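Local coordinates for protein beta-fructofuranosidase (Arthrobacter, PDB 3WPU) that belongs to the levansucrase/invertase family, whose members are enzymes built around a five-bladed beta-propeller, at residues A[198-206]-A[217-227]; A[403-411]-A[436-446]. All blocks are in the same frame, centred on the assembly; numbering follows the deposited sequence. Where two conformers were deposited one is given.

Contact 1: A[198-206]-A[217-227]; sequences PRIALSVGK and TGFNKVTDLLQ
Over one face of the Phe219 ring sits the backbone of Gly205, its CA 3.6 Å from the ring centroid and 9° off the normal, a CH-pi contact made directly with main chain because glycine carries no side chain. Ser203 CB lies at the ring's edge, in plane, and Leu177 of strand 174-184 also touches the ring. At the other end, the Arg199 guanidinium has Gln227 OE1 over one face, offset toward the rim, and Asp224 near its edge. Arg199 NH1 reaches Asp224 OD2 at 2.8 Å in a salt bridge that is bent, meeting the syn side of the oxygen well out of the carboxylate plane; NH2 pairs with Asp197 and Glu153, so three carboxylates surround the guanidinium and probably share its charge. The segments belong to the antiparallel hairpin of strands 197-210 and 213-226, the outer pair of a four-stranded run consistent with one propeller blade. A classic beta bulge interrupts it: Leu225 and Leu226 both face Ile200, whose O accepts from Leu225 N at 2.8 Å and Leu226 N at 3.2 Å. Leu225 CD1 then packs 3.9 Å from Leu202 CB. Where the strands part, Ser203 OG, turned opposite its own N (chi1 -171°), donates to Lys221 O at 2.7 Å from above the carbonyl plane. Two waters replace direct strand bonds here, joining Val204 N to Lys221 O and Val204 O to Lys221 N.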
loop_
_atom_site.group_PDB
_atom_site.type_symbol
_atom_site.label_atom_id
_atom_site.label_comp_id
_atom_site.label_asym_id
_atom_site.label_seq_id
_atom_site.Cartn_x
_atom_site.Cartn_y
_atom_site.Cartn_z
ATOM N N PRO A 198 -17.570 4.905 1.788
ATOM C CA PRO A 198 -16.535 3.895 1.661
ATOM C C PRO A 198 -16.575 2.953 2.851
ATOM O O PRO A 198 -16.561 3.412 3.993
ATOM C CB PRO A 198 -15.256 4.708 1.704
ATOM C CG PRO A 198 -15.572 5.904 2.544
ATOM C CD PRO A 198 -17.071 6.128 2.449
ATOM N N ARG A 199 -16.552 1.658 2.580
ATOM C CA ARG A 199 -16.589 0.650 3.654
ATOM C C ARG A 199 -15.508 -0.376 3.465
ATOM O O ARG A 199 -15.164 -0.729 2.332
ATOM C CB ARG A 199 -17.940 -0.025 3.699
ATOM C CG ARG A 199 -19.086 0.970 3.840
ATOM C CD ARG A 199 -20.407 0.294 4.113
ATOM N NE ARG A 199 -21.512 1.244 4.094
ATOM C CZ ARG A 199 -22.789 0.903 4.252
ATOM N NH1 ARG A 199 -23.119 -0.348 4.534
ATOM N NH2 ARG A 199 -23.734 1.822 4.158
ATOM N N ILE A 200 -15.006 -0.919 4.578
ATOM C CA ILE A 200 -14.036 -1.991 4.504
ATOM C C ILE A 200 -14.846 -3.281 4.467
ATOM O O ILE A 200 -15.723 -3.506 5.307
ATOM C CB ILE A 200 -13.030 -1.932 5.681
ATOM C CG1 ILE A 200 -12.117 -0.729 5.487
ATOM C CG2 ILE A 200 -12.244 -3.227 5.769
ATOM C CD1 ILE A 200 -11.223 -0.386 6.645
ATOM N N ALA A 201 -14.567 -4.093 3.463
ATOM C CA ALA A 201 -15.376 -5.250 3.115
ATOM C C ALA A 201 -14.508 -6.453 2.827
ATOM O O ALA A 201 -13.298 -6.330 2.609
ATOM C CB ALA A 201 -16.237 -4.937 1.898
ATOM N N LEU A 202 -15.153 -7.623 2.812
ATOM C CA LEU A 202 -14.495 -8.898 2.544
ATOM C C LEU A 202 -15.319 -9.674 1.537
ATOM O O LEU A 202 -16.541 -9.693 1.633
ATOM C CB LEU A 202 -14.442 -9.749 3.815
ATOM C CG LEU A 202 -14.097 -11.233 3.705
ATOM C CD1 LEU A 202 -12.682 -11.435 3.215
ATOM C CD2 LEU A 202 -14.268 -11.936 5.073
ATOM N N SER A 203 -14.655 -10.345 0.605
ATOM C CA SER A 203 -15.311 -11.348 -0.228
ATOM C C SER A 203 -14.348 -12.511 -0.401
ATOM O O SER A 203 -13.117 -12.315 -0.542
ATOM C CB SER A 203 -15.671 -10.766 -1.605
ATOM O OG SER A 203 -16.489 -11.693 -2.329
ATOM N N VAL A 204 -14.910 -13.715 -0.335
ATOM C CA VAL A 204 -14.150 -14.952 -0.410
ATOM C C VAL A 204 -14.340 -15.601 -1.774
ATOM O O VAL A 204 -15.476 -15.694 -2.296
ATOM C CB VAL A 204 -14.545 -15.923 0.712
ATOM C CG1 VAL A 204 -13.690 -17.181 0.653
ATOM C CG2 VAL A 204 -14.409 -15.233 2.071
ATOM N N GLY A 205 -13.231 -16.095 -2.311
ATOM C CA GLY A 205 -13.232 -16.804 -3.579
ATOM C C GLY A 205 -12.131 -17.824 -3.558
ATOM O O GLY A 205 -11.596 -18.156 -2.500
ATOM N N LYS A 206 -11.792 -18.328 -4.728
ATOM C CA LYS A 206 -10.894 -19.475 -4.805
ATOM C C LYS A 206 -10.172 -19.479 -6.130
ATOM O O LYS A 206 -10.698 -19.010 -7.135
ATOM C CB LYS A 206 -11.694 -20.773 -4.636
ATOM C CG LYS A 206 -10.845 -21.984 -4.323
ATOM C CD LYS A 206 -11.708 -23.177 -3.925
ATOM C CE LYS A 206 -10.872 -24.243 -3.251
ATOM N NZ LYS A 206 -11.725 -25.218 -2.527
ATOM N N THR A 217 -12.826 -18.284 -8.870
ATOM C CA THR A 217 -14.196 -18.686 -8.684
ATOM C C THR A 217 -14.676 -18.054 -7.367
ATOM O O THR A 217 -13.864 -17.568 -6.571
ATOM C CB THR A 217 -14.346 -20.232 -8.653
ATOM O OG1 THR A 217 -13.660 -20.776 -7.521
ATOM C CG2 THR A 217 -13.798 -20.859 -9.931
ATOM N N GLY A 218 -15.991 -18.024 -7.174
ATOM C CA GLY A 218 -16.581 -17.466 -5.972
ATOM C C GLY A 218 -16.687 -15.958 -6.069
ATOM O O GLY A 218 -17.051 -15.440 -7.112
ATOM N N PHE A 219 -16.363 -15.243 -4.992
ATOM C CA PHE A 219 -16.524 -13.779 -4.962
ATOM C C PHE A 219 -17.963 -13.375 -5.294
ATOM O O PHE A 219 -18.226 -12.431 -6.013
ATOM C CB PHE A 219 -15.490 -13.108 -5.873
ATOM C CG PHE A 219 -14.073 -13.362 -5.455
ATOM C CD1 PHE A 219 -13.608 -12.896 -4.226
ATOM C CD2 PHE A 219 -13.205 -14.090 -6.265
ATOM C CE1 PHE A 219 -12.298 -13.119 -3.847
ATOM C CE2 PHE A 219 -11.891 -14.294 -5.898
ATOM C CZ PHE A 219 -11.447 -13.850 -4.662
ATOM N N ASN A 220 -18.889 -14.134 -4.733
ATOM C CA ASN A 220 -20.326 -13.975 -4.965
ATOM C C ASN A 220 -21.021 -13.202 -3.852
ATOM O O ASN A 220 -22.118 -12.690 -4.036
ATOM C CB ASN A 220 -21.019 -15.346 -5.164
ATOM C CG ASN A 220 -20.604 -16.389 -4.138
ATOM O OD1 ASN A 220 -21.235 -16.555 -3.092
ATOM N ND2 ASN A 220 -19.528 -17.101 -4.434
ATOM N N LYS A 221 -20.371 -13.150 -2.686
ATOM C CA LYS A 221 -20.924 -12.597 -1.473
ATOM C C LYS A 221 -19.922 -11.595 -0.911
ATOM O O LYS A 221 -18.744 -11.905 -0.844
ATOM C CB LYS A 221 -21.093 -13.741 -0.461
ATOM C CG LYS A 221 -21.598 -13.330 0.902
ATOM C CD LYS A 221 -23.042 -12.929 0.817
ATOM C CE LYS A 221 -23.670 -12.756 2.209
ATOM N NZ LYS A 221 -24.990 -12.076 2.024
ATOM N N VAL A 222 -20.400 -10.420 -0.530
ATOM C CA VAL A 222 -19.565 -9.388 0.114
ATOM C C VAL A 222 -20.057 -9.144 1.539
ATOM O O VAL A 222 -21.255 -8.923 1.752
ATOM C CB VAL A 222 -19.575 -8.083 -0.691
ATOM C CG1 VAL A 222 -18.731 -7.028 0.005
ATOM C CG2 VAL A 222 -19.085 -8.346 -2.105
ATOM N N THR A 223 -19.131 -9.185 2.499
ATOM C CA THR A 223 -19.427 -8.927 3.896
ATOM C C THR A 223 -18.937 -7.543 4.292
ATOM O O THR A 223 -17.776 -7.205 4.064
ATOM C CB THR A 223 -18.755 -9.968 4.786
ATOM O OG1 THR A 223 -19.146 -11.282 4.367
ATOM C CG2 THR A 223 -19.141 -9.758 6.258
ATOM N N ASP A 224 -19.814 -6.765 4.906
ATOM C CA ASP A 224 -19.515 -5.398 5.335
ATOM C C ASP A 224 -18.808 -5.495 6.682
ATOM O O ASP A 224 -19.387 -6.009 7.645
ATOM C CB ASP A 224 -20.853 -4.646 5.434
ATOM C CG ASP A 224 -20.715 -3.176 5.753
ATOM O OD1 ASP A 224 -19.597 -2.687 6.014
ATOM O OD2 ASP A 224 -21.783 -2.528 5.783
ATOM N N LEU A 225 -17.559 -5.045 6.763
ATOM C CA LEU A 225 -16.782 -5.210 8.011
ATOM C C LEU A 225 -16.756 -3.978 8.894
ATOM O O LEU A 225 -16.989 -4.080 10.117
ATOM C CB LEU A 225 -15.348 -5.620 7.685
ATOM C CG LEU A 225 -15.159 -6.834 6.761
ATOM C CD1 LEU A 225 -13.683 -7.026 6.507
ATOM C CD2 LEU A 225 -15.763 -8.115 7.346
ATOM N N LEU A 226 -16.444 -2.826 8.298
ATOM C CA LEU A 226 -16.235 -1.591 9.031
ATOM C C LEU A 226 -16.586 -0.361 8.251
ATOM O O LEU A 226 -16.399 -0.316 7.033
ATOM C CB LEU A 226 -14.741 -1.438 9.455
ATOM C CG LEU A 226 -14.123 -2.511 10.325
ATOM C CD1 LEU A 226 -12.605 -2.389 10.350
ATOM C CD2 LEU A 226 -14.675 -2.428 11.741
ATOM N N GLN A 227 -17.148 0.609 8.954
ATOM C CA GLN A 227 -17.366 1.948 8.407
ATOM C C GLN A 227 -16.972 2.958 9.479
ATOM O O GLN A 227 -17.035 2.669 10.679
ATOM C CB GLN A 227 -18.798 2.145 7.941
ATOM C CG GLN A 227 -19.844 2.149 8.997
ATOM C CD GLN A 227 -21.243 2.102 8.385
ATOM O OE1 GLN A 227 -21.661 1.082 7.841
ATOM N NE2 GLN A 227 -21.947 3.204 8.458
HETATM O O HOH W 1 -17.621 -13.995 0.797
HETATM O O HOH W 2 -18.227 -15.186 -2.038
#

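Contact 2: A[403-411]-A[436-446]; sequences GGQPFAPDF and DTIGTHDDFVR
A short beta hairpin, strands 437-438 and 443-446, packs Thr437, His441, Phe444 and Arg446 against the loop 403-411, which is folded by a type I turn from Gln405 to Ala408. Thr437 OG1 donates to Pro406 O at 2.6 Å, approaching from a tilt to the carbonyl plane. The same oxygen lies over one face of the Arg446 guanidinium, 3.5 Å from NE. Bends at chi2 and chi3 fold the arginine back to Asp436: NH2 meets the syn lone pair of OD1 at 2.8 Å, in the guanidinium plane and nearly straight (168°), which would fix the rotation of the group. Asp108 takes NH1, and a glycerol, probably from the crystallisation liquor, is hydrogen-bonded to Asp436 OD2. Pro409 crosses Phe444 at about a right angle, its CD 3.8 Å from the ring centroid over the face, a CH-pi contact. Farther along, Phe411 CD2 lies 3.3 Å from His441 NE2, over the imidazole face; the two side chains run alongside, pointing the same way, and their rings meet obliquely, planes 44° apart. A water accepts from His441 N and lies within bonding distance of Asp410 O. A type I turn from Thr440 to Asp443, closed by reciprocal backbone bonds between these two residues, is typical of a 2:2 beta hairpin.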
loop_
_atom_site.group_PDB
_atom_site.type_symbol
_atom_site.label_atom_id
_atom_site.label_comp_id
_atom_site.label_asym_id
_atom_site.label_seq_id
_atom_site.Cartn_x
_atom_site.Cartn_y
_atom_site.Cartn_z
ATOM N N GLY A 403 5.390 21.882 -6.847
ATOM C CA GLY A 403 5.239 20.482 -7.195
ATOM C C GLY A 403 4.470 20.231 -8.492
ATOM O O GLY A 403 4.622 19.186 -9.110
ATOM N N GLY A 404 3.615 21.165 -8.894
ATOM C CA GLY A 404 2.717 20.918 -10.015
ATOM C C GLY A 404 1.710 19.814 -9.740
ATOM O O GLY A 404 1.437 19.465 -8.573
ATOM N N GLN A 405 1.185 19.225 -10.810
ATOM C CA GLN A 405 0.233 18.110 -10.719
ATOM C C GLN A 405 0.539 17.055 -11.766
ATOM O O GLN A 405 1.158 17.347 -12.788
ATOM C CB GLN A 405 -1.205 18.578 -10.942
ATOM C CG GLN A 405 -1.738 19.545 -9.923
ATOM C CD GLN A 405 -1.822 18.941 -8.543
ATOM O OE1 GLN A 405 -2.039 17.736 -8.385
ATOM N NE2 GLN A 405 -1.653 19.781 -7.525
ATOM N N PRO A 406 0.086 15.812 -11.537
ATOM C CA PRO A 406 0.349 14.755 -12.508
ATOM C C PRO A 406 -0.224 15.018 -13.906
ATOM O O PRO A 406 0.226 14.404 -14.858
ATOM C CB PRO A 406 -0.307 13.512 -11.899
ATOM C CG PRO A 406 -0.665 13.869 -10.518
ATOM C CD PRO A 406 -0.503 15.310 -10.278
ATOM N N PHE A 407 -1.210 15.918 -13.995
ATOM C CA PHE A 407 -1.825 16.303 -15.253
ATOM C C PHE A 407 -1.306 17.656 -15.734
ATOM O O PHE A 407 -1.704 18.123 -16.793
ATOM C CB PHE A 407 -3.355 16.334 -15.127
ATOM C CG PHE A 407 -3.849 17.080 -13.929
ATOM C CD1 PHE A 407 -3.946 18.471 -13.939
ATOM C CD2 PHE A 407 -4.182 16.393 -12.767
ATOM C CE1 PHE A 407 -4.387 19.158 -12.820
ATOM C CE2 PHE A 407 -4.616 17.080 -11.645
ATOM C CZ PHE A 407 -4.720 18.458 -11.664
ATOM N N ALA A 408 -0.385 18.257 -14.980
ATOM C CA ALA A 408 0.150 19.595 -15.304
ATOM C C ALA A 408 1.481 19.808 -14.570
ATOM O O ALA A 408 1.521 20.462 -13.520
ATOM C CB ALA A 408 -0.868 20.668 -14.923
ATOM N N PRO A 409 2.568 19.201 -15.094
ATOM C CA PRO A 409 3.848 19.321 -14.413
ATOM C C PRO A 409 4.335 20.753 -14.342
ATOM O O PRO A 409 4.124 21.524 -15.279
ATOM C CB PRO A 409 4.795 18.474 -15.270
ATOM C CG PRO A 409 3.915 17.514 -15.969
ATOM C CD PRO A 409 2.622 18.223 -16.195
ATOM N N ASP A 410 4.974 21.105 -13.239
ATOM C CA ASP A 410 5.591 22.427 -13.111
ATOM C C ASP A 410 6.838 22.547 -13.994
ATOM O O ASP A 410 7.682 21.669 -14.060
ATOM C CB ASP A 410 5.965 22.717 -11.660
ATOM C CG ASP A 410 6.456 24.149 -11.456
ATOM O OD1 ASP A 410 5.623 25.030 -11.142
ATOM O OD2 ASP A 410 7.674 24.371 -11.557
ATOM N N PHE A 411 6.951 23.691 -14.664
ATOM C CA PHE A 411 8.101 23.991 -15.499
ATOM C C PHE A 411 9.495 23.681 -14.911
ATOM O O PHE A 411 10.390 23.260 -15.632
ATOM C CB PHE A 411 8.041 25.486 -15.874
ATOM C CG PHE A 411 9.066 25.891 -16.881
ATOM C CD1 PHE A 411 10.313 26.360 -16.482
ATOM C CD2 PHE A 411 8.784 25.797 -18.236
ATOM C CE1 PHE A 411 11.264 26.732 -17.419
ATOM C CE2 PHE A 411 9.727 26.168 -19.174
ATOM C CZ PHE A 411 10.969 26.629 -18.764
ATOM N N ASP A 436 2.401 7.143 -12.350
ATOM C CA ASP A 436 1.310 8.081 -12.516
ATOM C C ASP A 436 1.674 8.951 -13.703
ATOM O O ASP A 436 1.044 8.837 -14.763
ATOM C CB ASP A 436 1.043 8.895 -11.257
ATOM C CG ASP A 436 -0.233 9.723 -11.356
ATOM O OD1 ASP A 436 -0.805 9.860 -12.456
ATOM O OD2 ASP A 436 -0.641 10.270 -10.329
ATOM N N THR A 437 2.705 9.781 -13.546
ATOM C CA THR A 437 3.191 10.614 -14.666
ATOM C C THR A 437 4.717 10.613 -14.730
ATOM O O THR A 437 5.363 10.641 -13.703
ATOM C CB THR A 437 2.729 12.058 -14.490
ATOM O OG1 THR A 437 1.316 12.084 -14.473
ATOM C CG2 THR A 437 3.250 13.004 -15.636
ATOM N N ILE A 438 5.285 10.637 -15.938
ATOM C CA ILE A 438 6.712 10.879 -16.109
ATOM C C ILE A 438 6.840 11.887 -17.231
ATOM O O ILE A 438 6.225 11.705 -18.271
ATOM C CB ILE A 438 7.512 9.614 -16.470
ATOM C CG1 ILE A 438 7.393 8.589 -15.332
ATOM C CG2 ILE A 438 8.971 9.960 -16.707
ATOM C CD1 ILE A 438 8.030 7.244 -15.629
ATOM N N GLY A 439 7.590 12.945 -16.973
ATOM C CA GLY A 439 7.867 13.936 -18.023
ATOM C C GLY A 439 7.776 15.366 -17.563
ATOM O O GLY A 439 7.449 15.664 -16.419
ATOM N N THR A 440 8.080 16.270 -18.496
ATOM C CA THR A 440 8.100 17.687 -18.218
ATOM C C THR A 440 6.779 18.293 -18.672
ATOM O O THR A 440 5.935 17.595 -19.250
ATOM C CB THR A 440 9.279 18.356 -18.956
ATOM O OG1 THR A 440 9.266 17.938 -20.322
ATOM C CG2 THR A 440 10.588 17.939 -18.353
ATOM N N HIS A 441 6.604 19.590 -18.415
ATOM C CA HIS A 441 5.341 20.292 -18.650
ATOM C C HIS A 441 4.821 20.150 -20.095
ATOM O O HIS A 441 3.614 20.054 -20.310
ATOM C CB HIS A 441 5.504 21.774 -18.295
ATOM C CG HIS A 441 6.431 22.505 -19.211
ATOM N ND1 HIS A 441 5.979 23.323 -20.222
ATOM C CD2 HIS A 441 7.781 22.501 -19.301
ATOM C CE1 HIS A 441 7.013 23.810 -20.885
ATOM N NE2 HIS A 441 8.118 23.323 -20.351
ATOM N N ASP A 442 5.729 20.122 -21.060
ATOM C CA ASP A 442 5.370 20.020 -22.486
ATOM C C ASP A 442 5.609 18.625 -23.087
ATOM O O ASP A 442 5.492 18.429 -24.297
ATOM C CB ASP A 442 6.151 21.064 -23.293
ATOM C CG ASP A 442 7.655 20.921 -23.140
ATOM O OD1 ASP A 442 8.124 20.172 -22.241
ATOM O OD2 ASP A 442 8.383 21.581 -23.916
ATOM N N ASP A 443 5.925 17.643 -22.249
ATOM C CA ASP A 443 6.360 16.348 -22.745
ATOM C C ASP A 443 6.248 15.318 -21.628
ATOM O O ASP A 443 7.263 14.847 -21.095
ATOM C CB ASP A 443 7.799 16.417 -23.245
ATOM C CG ASP A 443 8.326 15.077 -23.719
ATOM O OD1 ASP A 443 7.556 14.274 -24.267
ATOM O OD2 ASP A 443 9.530 14.823 -23.522
ATOM N N PHE A 444 5.009 14.983 -21.295
ATOM C CA PHE A 444 4.765 13.996 -20.248
ATOM C C PHE A 444 3.800 12.932 -20.697
ATOM O O PHE A 444 3.048 13.117 -21.657
ATOM C CB PHE A 444 4.285 14.666 -18.956
ATOM C CG PHE A 444 2.902 15.282 -19.036
ATOM C CD1 PHE A 444 1.767 14.560 -18.642
ATOM C CD2 PHE A 444 2.732 16.609 -19.450
ATOM C CE1 PHE A 444 0.510 15.137 -18.678
ATOM C CE2 PHE A 444 1.478 17.186 -19.499
ATOM C CZ PHE A 444 0.364 16.460 -19.110
ATOM N N VAL A 445 3.799 11.808 -19.975
ATOM C CA VAL A 445 2.931 10.707 -20.283
ATOM C C VAL A 445 2.398 10.154 -18.976
ATOM O O VAL A 445 3.073 10.269 -17.941
ATOM C CB VAL A 445 3.652 9.563 -21.038
ATOM C CG1 VAL A 445 4.021 10.019 -22.448
ATOM C CG2 VAL A 445 4.876 9.069 -20.310
ATOM N N ARG A 446 1.189 9.607 -19.052
ATOM C CA ARG A 446 0.578 8.907 -17.914
ATOM C C ARG A 446 0.894 7.437 -17.992
ATOM O O ARG A 446 1.009 6.860 -19.080
ATOM C CB ARG A 446 -0.926 9.128 -17.886
ATOM C CG ARG A 446 -1.343 10.590 -17.940
ATOM C CD ARG A 446 -0.668 11.479 -16.906
ATOM N NE ARG A 446 -1.160 11.221 -15.553
ATOM C CZ ARG A 446 -2.267 11.761 -15.040
ATOM N NH1 ARG A 446 -3.022 12.562 -15.773
ATOM N NH2 ARG A 446 -2.626 11.502 -13.775
HETATM O O HOH W 3 8.535 20.441 -16.413
#

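How the contacts relate
Contact 1 pairs neighbouring strands of a single hairpin and runs from a buried end, packed on strands 260-266 and 321-331, to the exposed Lys206 and Thr217. Both contacts are partly buried; contact 2 lies somewhat farther from the centre of the chain, where a loop without regular strand leans on a separate small hairpin. The centres of contact 1 and contact 2 are 36 Å apart and their nearest atoms about 20 Å, and they share no element. Backbone bonds dominate contact 1, whereas in contact 2 one hydroxyl-to-carbonyl bond crosses directly, and prolines, aromatic rings and a guanidinium face supply most of the rest. Each has an Arg-Asp salt bridge, but only contact 1's spans its two segments; contact 2's stays within 436-446.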